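Local coordinates for extracellular solute-binding protein family 1 (Kribbella flavida, PDB 5IXP), which probably binds a small solute, perhaps a sugar, outside the cell and delivers it to an ABC transporter for uptake, at residues N160-D165 and L212-P217; M174-I179 and Q350-R355; R199-I204 and E365-V370. One frame throughout, in Å; residues are numbered along the deposited sequence.

Contact 1 of 3, residues N160-D165 and L212-P217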
ATOM      1  N   ASN A 160     -14.595   7.535 -25.754  1.00 36.05           N
ATOM      2  CA  ASN A 160     -14.712   8.565 -24.730  1.00 36.64           C
ATOM      3  C   ASN A 160     -14.369   8.070 -23.331  1.00 34.84           C
ATOM      4  O   ASN A 160     -14.615   8.791 -22.359  1.00 35.57           O
ATOM      5  CB  ASN A 160     -16.119   9.151 -24.729  1.00 40.42           C
ATOM      6  CG  ASN A 160     -16.401   9.960 -25.962  1.00 44.30           C
ATOM      7  OD1 ASN A 160     -15.482  10.475 -26.603  1.00 45.12           O
ATOM      8  ND2 ASN A 160     -17.675  10.073 -26.313  1.00 48.73           N
ATOM      9  N   SER A 161     -13.806   6.872 -23.197  1.00 29.93           N
ATOM     10  CA  SER A 161     -13.361   6.383 -21.898  1.00 29.16           C
ATOM     11  C   SER A 161     -11.913   5.928 -21.984  1.00 26.23           C
ATOM     12  O   SER A 161     -11.433   5.526 -23.046  1.00 27.60           O
ATOM     13  CB  SER A 161     -14.225   5.220 -21.391  1.00 26.13           C
ATOM     14  OG  SER A 161     -15.529   5.661 -21.066  1.00 27.62           O
ATOM     15  N   ALA A 162     -11.222   5.994 -20.853  1.00 19.70           N
ATOM     16  CA  ALA A 162      -9.900   5.410 -20.723  1.00 16.87           C
ATOM     17  C   ALA A 162      -9.993   4.105 -19.936  1.00 15.38           C
ATOM     18  O   ALA A 162     -11.024   3.767 -19.346  1.00 16.94           O
ATOM     19  CB  ALA A 162      -8.937   6.386 -20.045  1.00 17.03           C
ATOM     20  N   TRP A 163      -8.883   3.375 -19.928  1.00 15.30           N
ATOM     21  CA  TRP A 163      -8.831   2.085 -19.251  1.00 14.91           C
ATOM     22  C   TRP A 163      -8.528   2.249 -17.764  1.00 17.81           C
ATOM     23  O   TRP A 163      -9.165   1.602 -16.921  1.00 18.34           O
ATOM     24  CB  TRP A 163      -7.778   1.212 -19.936  1.00 13.25           C
ATOM     25  CG  TRP A 163      -7.699  -0.231 -19.505  1.00 13.95           C
ATOM     26  CD1 TRP A 163      -6.572  -0.903 -19.101  1.00 14.53           C
ATOM     27  CD2 TRP A 163      -8.767  -1.193 -19.477  1.00 15.42           C
ATOM     28  NE1 TRP A 163      -6.875  -2.220 -18.826  1.00 13.67           N
ATOM     29  CE2 TRP A 163      -8.213  -2.424 -19.053  1.00 15.10           C
ATOM     30  CE3 TRP A 163     -10.133  -1.142 -19.790  1.00 15.15           C
ATOM     31  CZ2 TRP A 163      -8.981  -3.580 -18.914  1.00 14.70           C
ATOM     32  CZ3 TRP A 163     -10.892  -2.299 -19.650  1.00 17.45           C
ATOM     33  CH2 TRP A 163     -10.312  -3.497 -19.223  1.00 17.80           C
ATOM     34  N   PHE A 164      -7.570   3.111 -17.423  1.00 15.49           N
ATOM     35  CA  PHE A 164      -7.185   3.332 -16.036  1.00 12.37           C
ATOM     36  C   PHE A 164      -7.001   4.827 -15.802  1.00 16.35           C
ATOM     37  O   PHE A 164      -6.956   5.623 -16.744  1.00 16.51           O
ATOM     38  CB  PHE A 164      -5.906   2.559 -15.678  1.00 13.35           C
ATOM     39  CG  PHE A 164      -4.758   2.787 -16.628  1.00 17.84           C
ATOM     40  CD1 PHE A 164      -3.998   3.954 -16.558  1.00 16.76           C
ATOM     41  CD2 PHE A 164      -4.412   1.814 -17.569  1.00 14.67           C
ATOM     42  CE1 PHE A 164      -2.928   4.164 -17.427  1.00 16.01           C
ATOM     43  CE2 PHE A 164      -3.343   2.011 -18.437  1.00 17.05           C
ATOM     44  CZ  PHE A 164      -2.596   3.186 -18.367  1.00 16.50           C
ATOM     45  N   ASP A 165      -6.862   5.207 -14.522  1.00 14.06           N
ATOM     46  CA  ASP A 165      -6.892   6.625 -14.179  1.00 15.68           C
ATOM     47  C   ASP A 165      -5.579   7.343 -14.505  1.00 15.09           C
ATOM     48  O   ASP A 165      -5.613   8.463 -15.018  1.00 17.84           O
ATOM     49  CB  ASP A 165      -7.274   6.815 -12.703  1.00 17.17           C
ATOM     50  CG  ASP A 165      -6.339   6.088 -11.741  1.00 20.01           C
ATOM     51  OD1 ASP A 165      -5.763   5.045 -12.106  1.00 20.52           O
ATOM     52  OD2 ASP A 165      -6.196   6.560 -10.600  1.00 20.71           O
ATOM     53  N   LEU A 212      -4.885   4.635 -23.217  1.00 17.74           N
ATOM     54  CA  LEU A 212      -5.425   3.862 -22.104  1.00 17.71           C
ATOM     55  C   LEU A 212      -5.486   4.646 -20.801  1.00 17.37           C
ATOM     56  O   LEU A 212      -6.155   4.195 -19.867  1.00 17.37           O
ATOM     57  CB  LEU A 212      -4.601   2.589 -21.904  1.00 17.08           C
ATOM     58  CG  LEU A 212      -5.045   1.333 -22.672  1.00 21.82           C
ATOM     59  CD1 LEU A 212      -5.525   1.616 -24.070  1.00 23.58           C
ATOM     60  CD2 LEU A 212      -3.960   0.268 -22.675  1.00 20.53           C
ATOM     61  N   SER A 213      -4.829   5.801 -20.716  1.00 16.93           N
ATOM     62  CA  SER A 213      -4.760   6.564 -19.477  1.00 16.36           C
ATOM     63  C   SER A 213      -5.712   7.751 -19.510  1.00 15.19           C
ATOM     64  O   SER A 213      -5.796   8.464 -20.510  1.00 17.80           O
ATOM     65  CB  SER A 213      -3.343   7.080 -19.217  1.00 17.08           C
ATOM     66  OG  SER A 213      -3.328   7.923 -18.074  1.00 16.72           O
ATOM     67  N   ALA A 214      -6.406   7.972 -18.400  1.00 15.34           N
ATOM     68  CA  ALA A 214      -7.193   9.187 -18.242  1.00 17.46           C
ATOM     69  C   ALA A 214      -6.344  10.391 -17.857  1.00 18.95           C
ATOM     70  O   ALA A 214      -6.863  11.511 -17.847  1.00 20.60           O
ATOM     71  CB  ALA A 214      -8.294   8.969 -17.203  1.00 17.74           C
ATOM     72  N   LYS A 215      -5.058  10.190 -17.549  1.00 21.65           N
ATOM     73  CA  LYS A 215      -4.121  11.275 -17.236  1.00 21.82           C
ATOM     74  C   LYS A 215      -4.539  12.070 -16.000  1.00 22.64           C
ATOM     75  O   LYS A 215      -4.300  13.281 -15.917  1.00 28.21           O
ATOM     76  CB  LYS A 215      -3.944  12.227 -18.425  1.00 24.55           C
ATOM     77  CG  LYS A 215      -3.763  11.544 -19.766  1.00 22.12           C
ATOM     78  CD  LYS A 215      -4.010  12.537 -20.891  1.00 31.09           C
ATOM     79  CE  LYS A 215      -3.883  11.888 -22.245  1.00 36.99           C
ATOM     80  NZ  LYS A 215      -2.491  11.428 -22.471  1.00 43.87           N
ATOM     81  N   LEU A 216      -5.144  11.412 -15.016  1.00 21.51           N
ATOM     82  CA  LEU A 216      -5.646  12.113 -13.843  1.00 21.64           C
ATOM     83  C   LEU A 216      -4.729  11.872 -12.655  1.00 22.00           C
ATOM     84  O   LEU A 216      -4.645  10.731 -12.171  1.00 21.97           O
ATOM     85  CB  LEU A 216      -7.056  11.644 -13.519  1.00 22.27           C
ATOM     86  CG  LEU A 216      -8.080  12.011 -14.582  1.00 21.37           C
ATOM     87  CD1 LEU A 216      -9.297  11.139 -14.410  1.00 25.40           C
ATOM     88  CD2 LEU A 216      -8.433  13.493 -14.449  1.00 21.55           C
ATOM     89  N   PRO A 217      -4.041  12.891 -12.144  1.00 22.24           N
ATOM     90  CA  PRO A 217      -3.161  12.691 -10.987  1.00 20.99           C
ATOM     91  C   PRO A 217      -3.961  12.266  -9.765  1.00 20.96           C
ATOM     92  O   PRO A 217      -4.953  12.900  -9.399  1.00 20.39           O
ATOM     93  CB  PRO A 217      -2.519  14.070 -10.790  1.00 22.18           C
ATOM     94  CG  PRO A 217      -2.691  14.758 -12.121  1.00 24.92           C
ATOM     95  CD  PRO A 217      -4.010  14.283 -12.619  1.00 24.46           C
TER
HETATM   96  O   HOH W   1      -4.324   8.473 -10.685  1.00 20.37           O

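Contact 2 of 3, residues M174-I179 and Q350-R355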
HETATM    1  N   MSE A 174       2.958  -1.909 -10.949  1.00 14.66           N
HETATM    2  CA  MSE A 174       3.905  -2.803 -11.602  1.00 16.39           C
HETATM    3  C   MSE A 174       5.283  -2.787 -10.959  1.00 18.22           C
HETATM    4  O   MSE A 174       5.890  -3.841 -10.758  1.00 20.08           O
HETATM    5  CB  MSE A 174       4.042  -2.442 -13.082  1.00 15.17           C
HETATM    6  CG  MSE A 174       2.739  -2.562 -13.840  1.00 19.08           C
HETATM    7 SE   MSE A 174       3.062  -2.106 -15.706  0.84 28.72          SE
HETATM    8  CE  MSE A 174       4.298  -3.577 -16.114  1.00 27.98           C
ATOM      9  N   ARG A 175       5.795  -1.591 -10.656  1.00 17.45           N
ATOM     10  CA  ARG A 175       7.165  -1.502 -10.162  1.00 21.12           C
ATOM     11  C   ARG A 175       7.340  -2.267  -8.863  1.00 22.49           C
ATOM     12  O   ARG A 175       8.387  -2.885  -8.629  1.00 21.77           O
ATOM     13  CB  ARG A 175       7.579  -0.052  -9.945  1.00 17.50           C
ATOM     14  CG  ARG A 175       9.091   0.056  -9.798  1.00 21.03           C
ATOM     15  CD  ARG A 175       9.500   1.341  -9.157  1.00 25.77           C
ATOM     16  NE  ARG A 175       9.235   1.367  -7.722  1.00 30.55           N
ATOM     17  CZ  ARG A 175       8.167   1.932  -7.170  1.00 31.14           C
ATOM     18  NH1 ARG A 175       7.247   2.502  -7.934  1.00 31.70           N
ATOM     19  NH2 ARG A 175       8.020   1.933  -5.853  1.00 33.94           N
ATOM     20  N   ASN A 176       6.333  -2.228  -7.997  1.00 21.80           N
ATOM     21  CA  ASN A 176       6.490  -2.858  -6.696  1.00 21.67           C
ATOM     22  C   ASN A 176       6.484  -4.376  -6.768  1.00 23.22           C
ATOM     23  O   ASN A 176       6.815  -5.018  -5.767  1.00 23.28           O
ATOM     24  CB  ASN A 176       5.407  -2.360  -5.745  1.00 25.75           C
ATOM     25  CG  ASN A 176       5.743  -1.008  -5.181  1.00 32.94           C
ATOM     26  OD1 ASN A 176       6.691  -0.876  -4.413  1.00 38.32           O
ATOM     27  ND2 ASN A 176       4.997   0.009  -5.578  1.00 36.98           N
ATOM     28  N   GLN A 177       6.143  -4.957  -7.918  1.00 26.34           N
ATOM     29  CA  GLN A 177       6.220  -6.401  -8.100  1.00 24.80           C
ATOM     30  C   GLN A 177       7.588  -6.887  -8.541  1.00 26.53           C
ATOM     31  O   GLN A 177       7.862  -8.087  -8.425  1.00 27.43           O
ATOM     32  CB  GLN A 177       5.218  -6.871  -9.148  1.00 24.19           C
ATOM     33  CG  GLN A 177       3.787  -6.706  -8.758  1.00 23.51           C
ATOM     34  CD  GLN A 177       2.873  -7.211  -9.848  1.00 20.08           C
ATOM     35  OE1 GLN A 177       3.172  -7.066 -11.031  1.00 21.43           O
ATOM     36  NE2 GLN A 177       1.772  -7.827  -9.462  1.00 20.51           N
ATOM     37  N   LEU A 178       8.425  -6.013  -9.090  1.00 24.43           N
ATOM     38  CA  LEU A 178       9.728  -6.441  -9.580  1.00 27.11           C
ATOM     39  C   LEU A 178      10.554  -7.020  -8.444  1.00 27.81           C
ATOM     40  O   LEU A 178      10.410  -6.624  -7.284  1.00 25.71           O
ATOM     41  CB  LEU A 178      10.477  -5.268 -10.213  1.00 23.55           C
ATOM     42  CG  LEU A 178       9.717  -4.573 -11.338  1.00 24.91           C
ATOM     43  CD1 LEU A 178      10.472  -3.334 -11.800  1.00 25.89           C
ATOM     44  CD2 LEU A 178       9.510  -5.544 -12.492  1.00 27.61           C
ATOM     45  N   ILE A 179      11.422  -7.975  -8.790  1.00 30.26           N
ATOM     46  CA  ILE A 179      12.355  -8.524  -7.813  1.00 33.53           C
ATOM     47  C   ILE A 179      13.356  -7.462  -7.381  1.00 32.45           C
ATOM     48  O   ILE A 179      13.739  -7.389  -6.210  1.00 37.58           O
ATOM     49  CB  ILE A 179      13.060  -9.769  -8.378  1.00 37.27           C
ATOM     50  CG1 ILE A 179      12.106 -10.956  -8.419  1.00 38.57           C
ATOM     51  CG2 ILE A 179      14.281 -10.123  -7.542  1.00 42.61           C
ATOM     52  CD1 ILE A 179      12.802 -12.258  -8.773  1.00 38.51           C
ATOM     53  N   GLN A 350      11.437  -7.358  -3.370  1.00 36.99           N
ATOM     54  CA  GLN A 350      12.196  -6.181  -3.762  1.00 31.28           C
ATOM     55  C   GLN A 350      12.785  -5.495  -2.534  1.00 31.14           C
ATOM     56  O   GLN A 350      12.056  -5.143  -1.601  1.00 31.84           O
ATOM     57  CB  GLN A 350      11.277  -5.237  -4.532  1.00 31.63           C
ATOM     58  CG  GLN A 350      11.801  -3.880  -4.804  1.00 33.46           C
ATOM     59  CD  GLN A 350      10.779  -3.068  -5.560  1.00 29.67           C
ATOM     60  OE1 GLN A 350      10.567  -1.890  -5.277  1.00 28.96           O
ATOM     61  NE2 GLN A 350      10.119  -3.708  -6.525  1.00 23.69           N
ATOM     62  N   HIS A 351      14.100  -5.298  -2.537  1.00 33.19           N
ATOM     63  CA  HIS A 351      14.744  -4.536  -1.479  1.00 33.20           C
ATOM     64  C   HIS A 351      14.553  -3.044  -1.722  1.00 30.53           C
ATOM     65  O   HIS A 351      14.688  -2.564  -2.851  1.00 30.52           O
ATOM     66  CB  HIS A 351      16.232  -4.876  -1.409  1.00 35.96           C
ATOM     67  CG  HIS A 351      16.982  -4.068  -0.403  1.00 43.85           C
ATOM     68  ND1 HIS A 351      16.687  -4.100   0.943  1.00 48.71           N
ATOM     69  CD2 HIS A 351      18.001  -3.190  -0.546  1.00 46.98           C
ATOM     70  CE1 HIS A 351      17.497  -3.279   1.587  1.00 49.75           C
ATOM     71  NE2 HIS A 351      18.305  -2.714   0.707  1.00 49.41           N
ATOM     72  N   LYS A 352      14.224  -2.311  -0.662  1.00 31.14           N
ATOM     73  CA  LYS A 352      14.078  -0.860  -0.721  1.00 31.81           C
ATOM     74  C   LYS A 352      15.272  -0.225  -0.023  1.00 29.29           C
ATOM     75  O   LYS A 352      15.445  -0.399   1.186  1.00 35.36           O
ATOM     76  CB  LYS A 352      12.783  -0.399  -0.052  1.00 34.58           C
ATOM     77  CG  LYS A 352      11.545  -1.198  -0.408  1.00 37.64           C
ATOM     78  CD  LYS A 352      10.836  -0.608  -1.593  1.00 34.36           C
ATOM     79  CE  LYS A 352       9.505  -1.311  -1.823  1.00 35.85           C
ATOM     80  NZ  LYS A 352       8.714  -0.624  -2.861  1.00 39.42           N
ATOM     81  N   GLY A 353      16.073   0.524  -0.771  1.00 25.30           N
ATOM     82  CA  GLY A 353      17.259   1.142  -0.223  1.00 26.02           C
ATOM     83  C   GLY A 353      17.004   2.479   0.448  1.00 28.38           C
ATOM     84  O   GLY A 353      15.870   2.957   0.529  1.00 27.55           O
ATOM     85  N   PRO A 354      18.079   3.123   0.917  1.00 29.98           N
ATOM     86  CA  PRO A 354      17.919   4.270   1.831  1.00 28.40           C
ATOM     87  C   PRO A 354      17.226   5.469   1.220  1.00 29.22           C
ATOM     88  O   PRO A 354      16.711   6.309   1.966  1.00 31.20           O
ATOM     89  CB  PRO A 354      19.366   4.618   2.220  1.00 29.38           C
ATOM     90  CG  PRO A 354      20.174   3.418   1.862  1.00 32.66           C
ATOM     91  CD  PRO A 354      19.493   2.794   0.682  1.00 29.93           C
ATOM     92  N   ARG A 355      17.213   5.604  -0.098  1.00 27.44           N
ATOM     93  CA  ARG A 355      16.581   6.750  -0.734  1.00 27.46           C
ATOM     94  C   ARG A 355      15.514   6.309  -1.729  1.00 24.61           C
ATOM     95  O   ARG A 355      15.275   6.978  -2.738  1.00 24.63           O
ATOM     96  CB  ARG A 355      17.637   7.636  -1.397  1.00 30.65           C
ATOM     97  CG  ARG A 355      18.583   8.300  -0.385  1.00 35.77           C
ATOM     98  CD  ARG A 355      18.615   9.809  -0.582  1.00 43.29           C
ATOM     99  NE  ARG A 355      17.755  10.506   0.362  1.00 56.01           N
ATOM    100  CZ  ARG A 355      17.546  11.820   0.355  1.00 59.72           C
ATOM    101  NH1 ARG A 355      18.123  12.578  -0.570  1.00 60.74           N
ATOM    102  NH2 ARG A 355      16.740  12.377   1.263  1.00 61.26           N
TER
HETATM  103  O   HOH W   2      10.810   0.579  -5.421  1.00 27.78           O
HETATM  104  O   HOH W   3       8.739  -7.152  -5.306  1.00 28.83           O

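Contact 3 of 3, residues R199-I204 and E365-V370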
ATOM      1  N   ARG A 199      11.736  -1.738 -19.210  1.00 19.76           N
ATOM      2  CA  ARG A 199      10.668  -2.446 -19.908  1.00 22.26           C
ATOM      3  C   ARG A 199       9.306  -2.111 -19.313  1.00 19.99           C
ATOM      4  O   ARG A 199       8.316  -1.982 -20.047  1.00 20.44           O
ATOM      5  CB  ARG A 199      10.924  -3.953 -19.896  1.00 26.84           C
ATOM      6  CG  ARG A 199      11.845  -4.369 -21.031  1.00 35.19           C
ATOM      7  CD  ARG A 199      11.858  -5.861 -21.268  1.00 40.57           C
ATOM      8  NE  ARG A 199      12.892  -6.218 -22.228  1.00 45.84           N
ATOM      9  CZ  ARG A 199      12.998  -7.415 -22.793  1.00 48.80           C
ATOM     10  NH1 ARG A 199      12.123  -8.368 -22.492  1.00 50.80           N
ATOM     11  NH2 ARG A 199      13.974  -7.660 -23.660  1.00 47.36           N
ATOM     12  N   THR A 200       9.238  -1.981 -17.984  0.78 17.19           N
ATOM     13  CA  THR A 200       8.019  -1.528 -17.323  0.78 18.07           C
ATOM     14  C   THR A 200       7.620  -0.144 -17.811  0.78 19.83           C
ATOM     15  O   THR A 200       6.461   0.098 -18.171  0.78 18.68           O
ATOM     16  CB  THR A 200       8.235  -1.520 -15.809  0.78 19.20           C
ATOM     17  OG1 THR A 200       8.553  -2.843 -15.366  0.78 21.28           O
ATOM     18  CG2 THR A 200       6.997  -1.019 -15.080  0.78 19.68           C
ATOM     19  N   TRP A 201       8.578   0.784 -17.803  1.00 16.53           N
ATOM     20  CA  TRP A 201       8.359   2.120 -18.352  1.00 17.01           C
ATOM     21  C   TRP A 201       7.824   2.044 -19.780  1.00 17.76           C
ATOM     22  O   TRP A 201       6.803   2.663 -20.111  1.00 16.21           O
ATOM     23  CB  TRP A 201       9.681   2.897 -18.298  1.00 14.79           C
ATOM     24  CG  TRP A 201       9.698   4.247 -18.981  1.00 13.70           C
ATOM     25  CD1 TRP A 201       9.911   4.497 -20.315  1.00 16.87           C
ATOM     26  CD2 TRP A 201       9.560   5.529 -18.353  1.00 17.34           C
ATOM     27  NE1 TRP A 201       9.886   5.854 -20.554  1.00 16.93           N
ATOM     28  CE2 TRP A 201       9.677   6.510 -19.368  1.00 18.94           C
ATOM     29  CE3 TRP A 201       9.345   5.945 -17.032  1.00 16.75           C
ATOM     30  CZ2 TRP A 201       9.584   7.885 -19.100  1.00 18.01           C
ATOM     31  CZ3 TRP A 201       9.244   7.309 -16.766  1.00 18.92           C
ATOM     32  CH2 TRP A 201       9.361   8.262 -17.797  1.00 18.44           C
ATOM     33  N   ASP A 202       8.495   1.271 -20.640  1.00 15.66           N
ATOM     34  CA  ASP A 202       8.088   1.213 -22.042  1.00 20.32           C
ATOM     35  C   ASP A 202       6.658   0.715 -22.188  1.00 19.13           C
ATOM     36  O   ASP A 202       5.894   1.231 -23.013  1.00 19.36           O
ATOM     37  CB  ASP A 202       9.035   0.322 -22.844  1.00 22.08           C
ATOM     38  CG  ASP A 202      10.379   0.973 -23.083  1.00 25.33           C
ATOM     39  OD1 ASP A 202      10.482   2.205 -22.935  1.00 26.41           O
ATOM     40  OD2 ASP A 202      11.329   0.256 -23.428  1.00 28.37           O
ATOM     41  N   GLN A 203       6.278  -0.291 -21.395  1.00 16.65           N
ATOM     42  CA  GLN A 203       4.945  -0.870 -21.537  1.00 17.29           C
ATOM     43  C   GLN A 203       3.860   0.111 -21.097  1.00 17.96           C
ATOM     44  O   GLN A 203       2.796   0.189 -21.726  1.00 17.26           O
ATOM     45  CB  GLN A 203       4.865  -2.178 -20.748  1.00 22.23           C
ATOM     46  CG  GLN A 203       3.622  -2.994 -21.014  1.00 26.28           C
ATOM     47  CD  GLN A 203       3.735  -4.412 -20.459  1.00 29.05           C
ATOM     48  OE1 GLN A 203       4.484  -4.660 -19.514  1.00 28.98           O
ATOM     49  NE2 GLN A 203       3.003  -5.348 -21.058  1.00 29.25           N
ATOM     50  N   ILE A 204       4.100   0.865 -20.019  1.00 17.09           N
ATOM     51  CA  ILE A 204       3.117   1.856 -19.596  1.00 17.58           C
ATOM     52  C   ILE A 204       3.071   3.018 -20.576  1.00 16.84           C
ATOM     53  O   ILE A 204       1.992   3.532 -20.893  1.00 16.22           O
ATOM     54  CB  ILE A 204       3.417   2.341 -18.170  1.00 17.09           C
ATOM     55  CG1 ILE A 204       3.359   1.158 -17.222  1.00 18.20           C
ATOM     56  CG2 ILE A 204       2.415   3.418 -17.736  1.00 17.81           C
ATOM     57  CD1 ILE A 204       3.783   1.518 -15.821  1.00 22.52           C
ATOM     58  N   GLU A 365       7.447  11.523 -11.381  1.00 17.41           N
ATOM     59  CA  GLU A 365       7.308  12.854 -11.966  1.00 20.23           C
ATOM     60  C   GLU A 365       7.557  12.798 -13.464  1.00 18.51           C
ATOM     61  O   GLU A 365       6.805  13.390 -14.250  1.00 17.97           O
ATOM     62  CB  GLU A 365       8.268  13.849 -11.297  1.00 19.16           C
ATOM     63  CG  GLU A 365       7.844  14.243  -9.879  1.00 23.37           C
ATOM     64  CD  GLU A 365       8.858  15.111  -9.156  1.00 29.99           C
ATOM     65  OE1 GLU A 365       9.926  15.406  -9.732  1.00 32.31           O
ATOM     66  OE2 GLU A 365       8.586  15.498  -7.998  1.00 31.46           O
ATOM     67  N   ALA A 366       8.593  12.063 -13.877  1.00 17.99           N
ATOM     68  CA  ALA A 366       8.889  11.942 -15.299  1.00 17.15           C
ATOM     69  C   ALA A 366       7.757  11.237 -16.035  1.00 17.77           C
ATOM     70  O   ALA A 366       7.347  11.666 -17.121  1.00 17.50           O
ATOM     71  CB  ALA A 366      10.213  11.202 -15.496  1.00 16.52           C
ATOM     72  N   LEU A 367       7.233  10.153 -15.460  1.00 17.06           N
ATOM     73  CA  LEU A 367       6.159   9.434 -16.130  1.00 15.51           C
ATOM     74  C   LEU A 367       4.903  10.299 -16.236  1.00 16.24           C
ATOM     75  O   LEU A 367       4.203  10.257 -17.253  1.00 16.30           O
ATOM     76  CB  LEU A 367       5.871   8.120 -15.404  1.00 14.65           C
ATOM     77  CG  LEU A 367       4.821   7.226 -16.064  1.00 14.07           C
ATOM     78  CD1 LEU A 367       5.180   6.943 -17.519  1.00 16.94           C
ATOM     79  CD2 LEU A 367       4.686   5.927 -15.270  1.00 16.57           C
ATOM     80  N   ALA A 368       4.621  11.108 -15.208  1.00 16.85           N
ATOM     81  CA  ALA A 368       3.477  12.010 -15.270  1.00 17.75           C
ATOM     82  C   ALA A 368       3.643  13.031 -16.389  1.00 18.21           C
ATOM     83  O   ALA A 368       2.668  13.388 -17.061  1.00 18.48           O
ATOM     84  CB  ALA A 368       3.279  12.716 -13.925  1.00 19.17           C
ATOM     85  N   ARG A 369       4.868  13.520 -16.603  1.00 17.41           N
ATOM     86  CA  ARG A 369       5.094  14.458 -17.702  1.00 19.58           C
ATOM     87  C   ARG A 369       4.810  13.807 -19.051  1.00 19.21           C
ATOM     88  O   ARG A 369       4.237  14.440 -19.943  1.00 20.75           O
ATOM     89  CB  ARG A 369       6.519  15.010 -17.650  1.00 19.17           C
ATOM     90  CG  ARG A 369       6.772  15.973 -16.475  1.00 18.07           C
ATOM     91  CD  ARG A 369       8.101  16.711 -16.623  1.00 20.52           C
ATOM     92  NE  ARG A 369       9.251  15.808 -16.709  1.00 20.73           N
ATOM     93  CZ  ARG A 369       9.959  15.378 -15.666  1.00 21.18           C
ATOM     94  NH1 ARG A 369       9.636  15.748 -14.426  1.00 22.12           N
ATOM     95  NH2 ARG A 369      10.994  14.568 -15.864  1.00 20.57           N
ATOM     96  N   VAL A 370       5.183  12.535 -19.214  1.00 18.58           N
ATOM     97  CA  VAL A 370       4.831  11.811 -20.436  1.00 19.55           C
ATOM     98  C   VAL A 370       3.322  11.656 -20.543  1.00 18.52           C
ATOM     99  O   VAL A 370       2.726  11.911 -21.598  1.00 20.69           O
ATOM    100  CB  VAL A 370       5.521  10.438 -20.478  1.00 17.72           C
ATOM    101  CG1 VAL A 370       5.089   9.689 -21.728  1.00 19.00           C
ATOM    102  CG2 VAL A 370       7.028  10.596 -20.442  1.00 19.37           C
TER

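Contact 1 of 3, residues N160-D165 and L212-P217
A single beta bridge between two interhelical loops, Phe164 paired with Ser213, joins 160-165 to 212-217 in the periplasmic-binding-protein fold. Leu212 O takes two backbone donors: Phe164 N, nearly along the C=O axis at 3.0 Å, and Trp163 N, which comes from above the carbonyl plane with a bent N-H (136°). Beyond it Ala214 N gives a bond of 2.9 Å to Phe164 O, and Leu216 N a nearly straight one of 3.0 Å to Asp165 O. Phe164 holds CG in the crowded position between its own N and carbonyl carbon (chi1 52°), which lays the ring along the partner backbone. Leu212 O lies under the centre of one face, 3.6 Å from the ring plane, while CE1 presses on Ser213 CB at 3.4 Å and CE2 on Leu212 CB. An alanine in place of Phe164 is likely to lose the cover over Leu212 O and the packing on Leu212 CB and Ser213 CB. Ser213 OG, in an ST turn, accepts from Lys215 N and is also hydrogen-bonded to Asp371 OD1. The Trp163 indole leads away to Phe125, Tyr147 and Phe154. One water donates to both Asp165 OD2 and Leu216 O, each at 2.7 Å, and the same carboxylate oxygen bonds Trp223 NE1. The loops are thus fastened chiefly main chain to main chain, with the Phe164 ring over the shared acceptor.

Contact 2 of 3, residues M174-I179 and Q350-R355
A type I turn from Arg175 to Leu178 follows on from helix 167-175, and the irregular loop 350-355 comes nearest 174-179 where the CA atoms of Ile179 and Gln350 are 4.7 Å apart. Gln350 carries the contact. Its CG stands anti to the backbone N (chi1 169°) and the chain runs on extended, so that the amide reaches into the turn. There NE2 donates twice, to Arg175 O at 2.8 Å on a lone pair in the carbonyl plane and to Leu178 O at 3.0 Å from above the Leu178 carbonyl plane. Both acceptors lie in the amide plane of Gln350, which fixes the rotation of the group. Arg175 O also receives Leu178 N, the bond that closes the turn; a loop far along the sequence ties down the turn in this solute-binding-protein fold. At the other end of the amide, OE1 accepts a short bond from a water that in turn takes Arg175 NE. Lys352, bent at chi2, crosses Asn176 at about a right angle and sets NZ 2.6 Å from Asn176 OD1, nearly along its C=O axis; the Lys352 NZ bond to Gln350 OE1 is weak. NZ lies 4.0 Å from Arg175 NH2, a like-charge approach probably eased by the salt bridge of Arg175 NH1 with Glu172. A second water donates to Asn176 O and Leu178 O. Gln350 CA makes a CA-H...O contact of 3.1 Å with Ile179 O.

Contact 3 of 3, residues R199-I204 and E365-V370
Trp201 reaches from helix 199-204 to helix 365-370 and touches three residues there with the far side of its six-membered ring. CZ3 rests 3.7 Å from Leu367 CB, and CH2 meets Ala366 CB at 3.8 Å, close enough to the main chain that Leu367 N is 3.7 Å from the same CH2. The carbonyl carbon of Ala366 lies at the ring edge near its plane, whereas Leu367 CD1 sits over one face, offset toward the rim. Trp201 CZ2 and Val370 CG2 approach tip to tip at 4.0 Å. On the same helix as the indole, one turn later, Ile204 adds a looser contact, its CG2 standing 4.2 Å from Leu367 CD2, with the two side chains crossing at about a right angle. The indole gets its reach from CG anti to the backbone N (chi1 173°), and Leu367, its CG also anti to the backbone N, runs past it in the opposite direction. The large indole of Trp201 spans the spacing of the two segment axes, 11.7 Å at closest approach, which cross at -24°. NE1 is held by its bond to Ser377 OG, and the ring also meets Trp381 with planes about 60° apart. Helix 377-392 packs on Trp201, Ala366 and Val370, while Ile204 and Leu367 lean on helix 167-175 through Met174 and Trp171.

In the fold
Along the chain the first segments come in the order 160-165, 174-179, 199-204; 212-217 follows, then, after a long interval holding strands of the mixed sheet, 350-355 and 365-370, so all three contacts cross in sequence. Contacts 2 and 3 have centres about 16 Å apart and touch directly: Met174 (selenomethionine) on helix 167-175 packs against Thr200, Gln203 and Ile204 of helix 195-209. Contact 1 lies about 14 Å from contact 3 and 25 Å from contact 2, centre to centre; its loops precede helix 167-175 and follow helix 195-209. Helix 356-371 begins just after contact 2 and carries contact 3, so the C-terminal region is bound to helices 167-175 and 195-209 and the turn at Arg175-Leu178.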